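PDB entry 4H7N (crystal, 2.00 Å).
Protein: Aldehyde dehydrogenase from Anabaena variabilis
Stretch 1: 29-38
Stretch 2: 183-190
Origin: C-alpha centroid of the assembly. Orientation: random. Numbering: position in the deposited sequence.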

# COMPACT_ATOMS: atom_id res chain seq x y z
N LEU A 29 -23.51 -5.51 17.94
CA LEU A 29 -24.33 -4.95 16.86
C LEU A 29 -23.53 -4.45 15.64
O LEU A 29 -23.97 -4.56 14.51
CB LEU A 29 -25.13 -3.77 17.40
CG LEU A 29 -25.99 -3.01 16.38
CD1 LEU A 29 -26.90 -4.01 15.70
CD2 LEU A 29 -26.80 -1.91 17.07
N LEU A 30 -22.38 -3.83 15.87
CA LEU A 30 -21.56 -3.41 14.77
C LEU A 30 -21.13 -4.59 13.90
O LEU A 30 -21.20 -4.55 12.66
CB LEU A 30 -20.36 -2.64 15.30
CG LEU A 30 -19.52 -2.05 14.20
CD1 LEU A 30 -20.33 -1.18 13.23
CD2 LEU A 30 -18.43 -1.24 14.88
N ALA A 31 -20.74 -5.67 14.55
CA ALA A 31 -20.29 -6.91 13.86
C ALA A 31 -21.42 -7.49 13.01
O ALA A 31 -21.22 -7.99 11.91
CB ALA A 31 -19.86 -7.94 14.90
N GLN A 32 -22.60 -7.45 13.56
CA GLN A 32 -23.80 -7.87 12.86
C GLN A 32 -24.04 -7.06 11.61
O GLN A 32 -24.28 -7.63 10.57
CB GLN A 32 -24.98 -7.75 13.83
CG GLN A 32 -26.35 -8.21 13.38
CD GLN A 32 -27.36 -8.02 14.53
OE1 GLN A 32 -27.16 -8.55 15.63
NE2 GLN A 32 -28.42 -7.23 14.28
N GLN A 33 -23.93 -5.74 11.68
CA GLN A 33 -24.15 -4.90 10.48
C GLN A 33 -23.06 -5.11 9.42
O GLN A 33 -23.35 -5.05 8.23
CB GLN A 33 -24.21 -3.43 10.83
CG GLN A 33 -25.32 -3.07 11.80
CD GLN A 33 -25.28 -1.60 12.10
OE1 GLN A 33 -24.86 -1.18 13.19
NE2 GLN A 33 -25.68 -0.80 11.13
N CYS A 34 -21.82 -5.33 9.84
CA CYS A 34 -20.76 -5.63 8.89
C CYS A 34 -21.03 -6.96 8.14
O CYS A 34 -20.83 -7.06 6.92
CB CYS A 34 -19.41 -5.65 9.59
SG CYS A 34 -18.94 -3.98 10.14
N ASN A 35 -21.54 -7.94 8.87
CA ASN A 35 -21.87 -9.24 8.30
C ASN A 35 -23.04 -9.18 7.32
O ASN A 35 -23.01 -9.87 6.30
CB ASN A 35 -22.08 -10.31 9.38
CG ASN A 35 -20.74 -10.88 9.87
OD1 ASN A 35 -19.79 -11.09 9.09
ND2 ASN A 35 -20.65 -11.12 11.16
N ARG A 36 -24.01 -8.32 7.59
CA ARG A 36 -25.08 -8.03 6.64
C ARG A 36 -24.54 -7.40 5.37
O ARG A 36 -24.95 -7.75 4.26
CB ARG A 36 -26.15 -7.13 7.30
N ALA A 37 -23.61 -6.45 5.48
CA ALA A 37 -23.06 -5.84 4.27
C ALA A 37 -22.28 -6.88 3.44
O ALA A 37 -22.36 -6.92 2.22
CB ALA A 37 -22.18 -4.64 4.62
N ARG A 38 -21.56 -7.77 4.12
CA ARG A 38 -20.79 -8.83 3.46
C ARG A 38 -21.64 -9.78 2.63
O ARG A 38 -21.23 -10.19 1.53
CB ARG A 38 -20.01 -9.65 4.48
CG ARG A 38 -18.73 -8.95 4.92
CD ARG A 38 -18.00 -9.82 5.94
NE ARG A 38 -16.87 -9.12 6.52
CZ ARG A 38 -15.72 -8.89 5.88
NH1 ARG A 38 -15.51 -9.34 4.64
NH2 ARG A 38 -14.75 -8.22 6.51
N ARG A 183 -28.53 -0.14 -0.84
CA ARG A 183 -28.86 0.20 0.52
C ARG A 183 -28.40 -0.87 1.50
O ARG A 183 -28.29 -0.60 2.66
CB ARG A 183 -30.39 0.41 0.69
CG ARG A 183 -31.24 -0.81 0.34
CD ARG A 183 -32.70 -0.68 0.82
NE ARG A 183 -32.75 -0.43 2.27
CZ ARG A 183 -33.86 -0.25 2.97
NH1 ARG A 183 -35.06 -0.30 2.39
NH2 ARG A 183 -33.76 -0.02 4.27
N ASP A 184 -28.09 -2.06 1.04
CA ASP A 184 -27.46 -3.02 1.94
C ASP A 184 -25.94 -3.14 1.80
O ASP A 184 -25.32 -3.88 2.55
CB ASP A 184 -28.11 -4.37 1.78
CG ASP A 184 -29.58 -4.33 2.19
OD1 ASP A 184 -29.92 -3.81 3.28
OD2 ASP A 184 -30.39 -4.80 1.39
N VAL A 185 -25.33 -2.37 0.91
CA VAL A 185 -23.86 -2.34 0.81
C VAL A 185 -23.16 -1.05 1.18
O VAL A 185 -21.93 -1.04 1.27
CB VAL A 185 -23.31 -2.81 -0.57
CG1 VAL A 185 -23.70 -4.25 -0.83
CG2 VAL A 185 -23.74 -1.89 -1.70
N LEU A 186 -23.92 0.04 1.34
CA LEU A 186 -23.41 1.27 1.87
C LEU A 186 -24.10 1.43 3.20
O LEU A 186 -25.34 1.60 3.25
CB LEU A 186 -23.78 2.43 0.97
CG LEU A 186 -23.44 3.79 1.54
CD1 LEU A 186 -22.00 3.91 1.97
CD2 LEU A 186 -23.75 4.86 0.51
N ILE A 187 -23.33 1.28 4.26
CA ILE A 187 -23.84 1.28 5.60
C ILE A 187 -23.25 2.46 6.35
O ILE A 187 -22.01 2.61 6.41
CB ILE A 187 -23.38 -0.01 6.33
CG1 ILE A 187 -23.79 -1.25 5.56
CG2 ILE A 187 -23.99 -0.07 7.71
CD1 ILE A 187 -25.27 -1.37 5.28
N PHE A 188 -24.09 3.31 6.93
CA PHE A 188 -23.61 4.42 7.75
C PHE A 188 -23.75 4.04 9.24
O PHE A 188 -24.80 3.55 9.63
CB PHE A 188 -24.47 5.65 7.54
CG PHE A 188 -24.26 6.27 6.21
CD1 PHE A 188 -23.19 7.10 6.00
CD2 PHE A 188 -25.12 6.02 5.18
CE1 PHE A 188 -22.99 7.68 4.78
CE2 PHE A 188 -24.93 6.61 3.93
CZ PHE A 188 -23.86 7.43 3.75
N VAL A 189 -22.70 4.24 10.01
CA VAL A 189 -22.74 4.00 11.45
C VAL A 189 -22.28 5.25 12.16
O VAL A 189 -21.48 6.01 11.66
CB VAL A 189 -21.91 2.78 11.89
CG1 VAL A 189 -22.44 1.50 11.22
CG2 VAL A 189 -20.47 2.93 11.55
N GLU A 190 -22.81 5.47 13.34
CA GLU A 190 -22.53 6.68 14.12
C GLU A 190 -21.65 6.34 15.30
O GLU A 190 -21.77 5.23 15.86
CB GLU A 190 -23.85 7.23 14.68
CG GLU A 190 -24.72 7.89 13.63
CD GLU A 190 -26.18 8.06 14.10
OE1 GLU A 190 -26.58 7.50 15.18
OE2 GLU A 190 -26.91 8.79 13.35

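Stretch 1 is helical throughout, its backbone paired i to i+4 from Gln33 N to Leu29 O (3.1 Å) through Arg38 N to Cys34 O (3.0 Å). These bonds stay within the helix; among the modelled atoms no hydrogen bond crosses to stretch 2, and the contact, 272 Å² summed over both sides, rests on packing. The two chains run in opposite senses: Ala37 lies nearest Val185 (CA to CA, 5.0 Å), Leu30 nearest Val189 (CA to CA, 8.2 Å), so the gap widens along stretch 2.

Arg183 does not reach the helix. At Asp184 the backbone serves: its O lies 3.5 Å from Ala37 CA, with 159° at the hydrogen, a nearly linear CA-H...O contact. Arg36 O lies 4.2 Å from Asp184 O; the Arg36 side chain is modelled only to CB, so its part cannot be assessed. Val185 follows, its CG1 4.3 Å from Ala37 O.

The strand, 186-188, then alternates. Leu186 and Phe188 point away, whereas Ile187 points toward the helix and sets CG1 3.9 Å from Ala37 CB, an apolar contact. Its CG2 also lies 3.9 Å from Gln33 NE2, where the amide meets a methyl by van der Waals contact.

Val189 again points toward the helix. Its CG1 sits 4.0 Å from both Leu30 CD1, an apolar pairing, and Gln33 NE2. Glu190 lies out of reach.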